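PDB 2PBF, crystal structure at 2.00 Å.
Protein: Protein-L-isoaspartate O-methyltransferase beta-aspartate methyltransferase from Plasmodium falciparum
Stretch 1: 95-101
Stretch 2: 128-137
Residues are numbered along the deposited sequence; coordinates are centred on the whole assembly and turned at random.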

# COMPACT_ATOMS: atom_id res chain seq x y z
N THR A 95 0.76 1.78 -4.16
CA THR A 95 0.75 0.76 -5.21
C THR A 95 1.85 0.96 -6.24
O THR A 95 2.54 0.01 -6.59
N VAL A 96 2.01 2.19 -6.70
CA VAL A 96 3.13 2.58 -7.57
C VAL A 96 4.49 2.37 -6.89
O VAL A 96 5.43 1.88 -7.51
N CYS A 97 4.60 2.73 -5.62
CA CYS A 97 5.80 2.44 -4.85
C CYS A 97 6.11 0.93 -4.94
O CYS A 97 7.25 0.55 -5.21
N MET A 98 5.11 0.08 -4.75
CA MET A 98 5.33 -1.36 -4.90
C MET A 98 5.76 -1.78 -6.31
O MET A 98 6.67 -2.60 -6.45
N ALA A 99 5.09 -1.25 -7.34
CA ALA A 99 5.46 -1.49 -8.75
C ALA A 99 6.91 -1.13 -9.04
O ALA A 99 7.58 -1.81 -9.83
N ILE A 100 7.37 -0.03 -8.44
CA ILE A 100 8.73 0.46 -8.63
C ILE A 100 9.75 -0.43 -7.97
O ILE A 100 10.72 -0.84 -8.61
N LYS A 101 9.51 -0.76 -6.71
CA LYS A 101 10.44 -1.57 -5.95
C LYS A 101 10.59 -2.98 -6.53
O LYS A 101 11.65 -3.62 -6.45
N ASN A 128 -3.87 9.62 -11.78
CA ASN A 128 -2.59 9.92 -11.17
C ASN A 128 -1.49 9.15 -11.86
O ASN A 128 -0.43 9.69 -12.13
N ILE A 129 -1.75 7.88 -12.13
CA ILE A 129 -0.73 7.00 -12.71
C ILE A 129 -0.48 7.33 -14.17
O ILE A 129 0.68 7.35 -14.61
N LYS A 130 -1.55 7.62 -14.91
CA LYS A 130 -1.42 8.13 -16.27
C LYS A 130 -0.47 9.33 -16.33
O LYS A 130 0.44 9.34 -17.15
N ARG A 131 -0.66 10.32 -15.46
CA ARG A 131 0.20 11.52 -15.50
C ARG A 131 1.61 11.28 -15.00
O ARG A 131 2.55 11.96 -15.44
N ASP A 132 1.77 10.31 -14.10
CA ASP A 132 3.08 10.02 -13.53
C ASP A 132 3.87 8.99 -14.36
O ASP A 132 4.97 9.28 -14.84
N LYS A 133 3.30 7.80 -14.51
CA LYS A 133 3.97 6.66 -15.14
C LYS A 133 2.97 5.89 -16.01
O LYS A 133 2.53 4.79 -15.61
N PRO A 134 2.61 6.45 -17.19
CA PRO A 134 1.54 5.85 -18.01
C PRO A 134 1.90 4.43 -18.46
O PRO A 134 1.02 3.67 -18.82
N GLU A 135 3.18 4.10 -18.42
CA GLU A 135 3.67 2.78 -18.82
C GLU A 135 3.08 1.66 -17.94
O GLU A 135 2.90 0.54 -18.41
N LEU A 136 2.78 1.98 -16.68
CA LEU A 136 2.15 1.06 -15.74
C LEU A 136 0.75 0.57 -16.14
O LEU A 136 0.34 -0.48 -15.71
N LEU A 137 0.00 1.31 -16.95
CA LEU A 137 -1.33 0.81 -17.28
C LEU A 137 -1.38 0.19 -18.67
O LEU A 137 -2.45 -0.00 -19.25

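Asn 128 opens the second stretch out of reach of stretch 1; its chi1 is m, and its OD1 accepts a 3.2 Å hydrogen bond from Arg 131 NH1, one turn on. Ile 129 points toward the helix of stretch 1. With chi1 m and chi2 t, Ile 129 CG1 comes to 3.6 Å from Val 96 CG2, apolar carbon on apolar carbon. Lys 130 and Arg 131 stay out of reach.

Asp 132, chi1 t, grazes the contact, its OD2 4.3 Å from Val 96 CG1. It also pairs with its neighbor: Lys 133 NZ forms a salt bridge to Asp 132 OD2 at 2.9 Å. Lys 133, where the chain leaves helical geometry, runs m, t, t, p, so its aliphatic stem lies along the contact, CD 3.7 Å from Val 96 CG1 and CE 3.8 Å from Ile 100 CD1. Ile 100 is m, m; its CA-to-CB bond points sideways, but its end comes nearer. The charge is paired while the methylenes pack.

Pro 134 and Glu 135 begin the 3-10 segment without touching stretch 1, and Leu 136 completes it, turned inward, m and t: Leu 136 CD1 sits 3.9 Å from Val 96 CG1, and both CD1 and CD2 of Leu 136 lie 4.1 Å from Ala 99 CB.

The rule is economical. Val 96, chi1 t, meets four residues, Ala 99 offers a single methyl, and no hydrogen bond crosses between the stretches.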

# COMPACT_ATOMS: atom_id res chain seq x y z
CB THR A 95 -0.64 0.69 -5.94
OG1 THR A 95 -1.67 1.09 -5.04
CG2 THR A 95 -0.91 -0.72 -6.38
CB VAL A 96 2.93 4.03 -8.08
CG1 VAL A 96 4.09 4.48 -8.96
CG2 VAL A 96 1.63 4.11 -8.87
CB CYS A 97 5.68 2.94 -3.39
SG CYS A 97 5.97 4.73 -3.14
CB MET A 98 4.09 -2.15 -4.50
CG MET A 98 3.71 -2.11 -3.03
SD MET A 98 2.10 -2.94 -2.88
CE MET A 98 1.99 -2.98 -1.12
CB ALA A 99 4.53 -0.69 -9.69
CB ILE A 100 8.89 1.93 -8.14
CG1 ILE A 100 8.32 2.89 -9.17
CG2 ILE A 100 10.39 2.27 -7.87
CD1 ILE A 100 8.78 2.61 -10.58
CB LYS A 101 9.97 -1.67 -4.50
CG LYS A 101 11.10 -1.53 -3.52
CD LYS A 101 11.64 -2.85 -3.16
CE LYS A 101 13.05 -2.77 -2.66
NZ LYS A 101 13.50 -4.18 -2.40
CB ASN A 128 -2.63 9.52 -9.68
CG ASN A 128 -3.49 10.43 -8.83
OD1 ASN A 128 -3.92 11.52 -9.24
ND2 ASN A 128 -3.74 10.00 -7.61
CB ILE A 129 -1.04 5.49 -12.48
CG1 ILE A 129 -1.12 5.20 -10.97
CG2 ILE A 129 0.04 4.64 -13.16
CD1 ILE A 129 -1.98 4.02 -10.57
CB LYS A 130 -2.78 8.48 -16.89
CG LYS A 130 -3.75 7.31 -17.05
CD LYS A 130 -4.61 7.39 -18.34
CE LYS A 130 -5.20 6.01 -18.70
NZ LYS A 130 -6.27 6.04 -19.76
CB ARG A 131 -0.46 12.72 -14.79
CG ARG A 131 0.08 13.12 -13.40
CD ARG A 131 -0.52 14.50 -12.96
NE ARG A 131 -1.98 14.51 -13.15
CZ ARG A 131 -2.86 14.08 -12.26
NH1 ARG A 131 -2.45 13.62 -11.09
NH2 ARG A 131 -4.17 14.11 -12.54
CB ASP A 132 2.94 9.55 -12.08
CG ASP A 132 4.29 9.37 -11.37
OD1 ASP A 132 5.23 10.17 -11.63
OD2 ASP A 132 4.39 8.44 -10.55
CB LYS A 133 4.53 5.72 -14.06
CG LYS A 133 5.71 6.30 -13.30
CD LYS A 133 5.93 5.57 -11.99
CE LYS A 133 7.21 6.03 -11.33
NZ LYS A 133 7.14 7.43 -10.81
CB PRO A 134 1.43 6.81 -19.22
CG PRO A 134 2.67 7.58 -19.24
CD PRO A 134 3.17 7.65 -17.83
CB GLU A 135 5.20 2.76 -18.82
CG GLU A 135 5.88 3.06 -17.48
CD GLU A 135 6.23 4.53 -17.25
OE1 GLU A 135 5.56 5.41 -17.81
OE2 GLU A 135 7.21 4.80 -16.51
CB LEU A 136 2.11 1.69 -14.33
CG LEU A 136 3.45 1.83 -13.58
CD1 LEU A 136 3.26 2.34 -12.15
CD2 LEU A 136 4.21 0.52 -13.57
CB LEU A 137 -2.45 1.84 -17.05
CG LEU A 137 -2.20 2.90 -15.97
CD1 LEU A 137 -1.82 4.19 -16.67
CD2 LEU A 137 -3.41 3.12 -15.11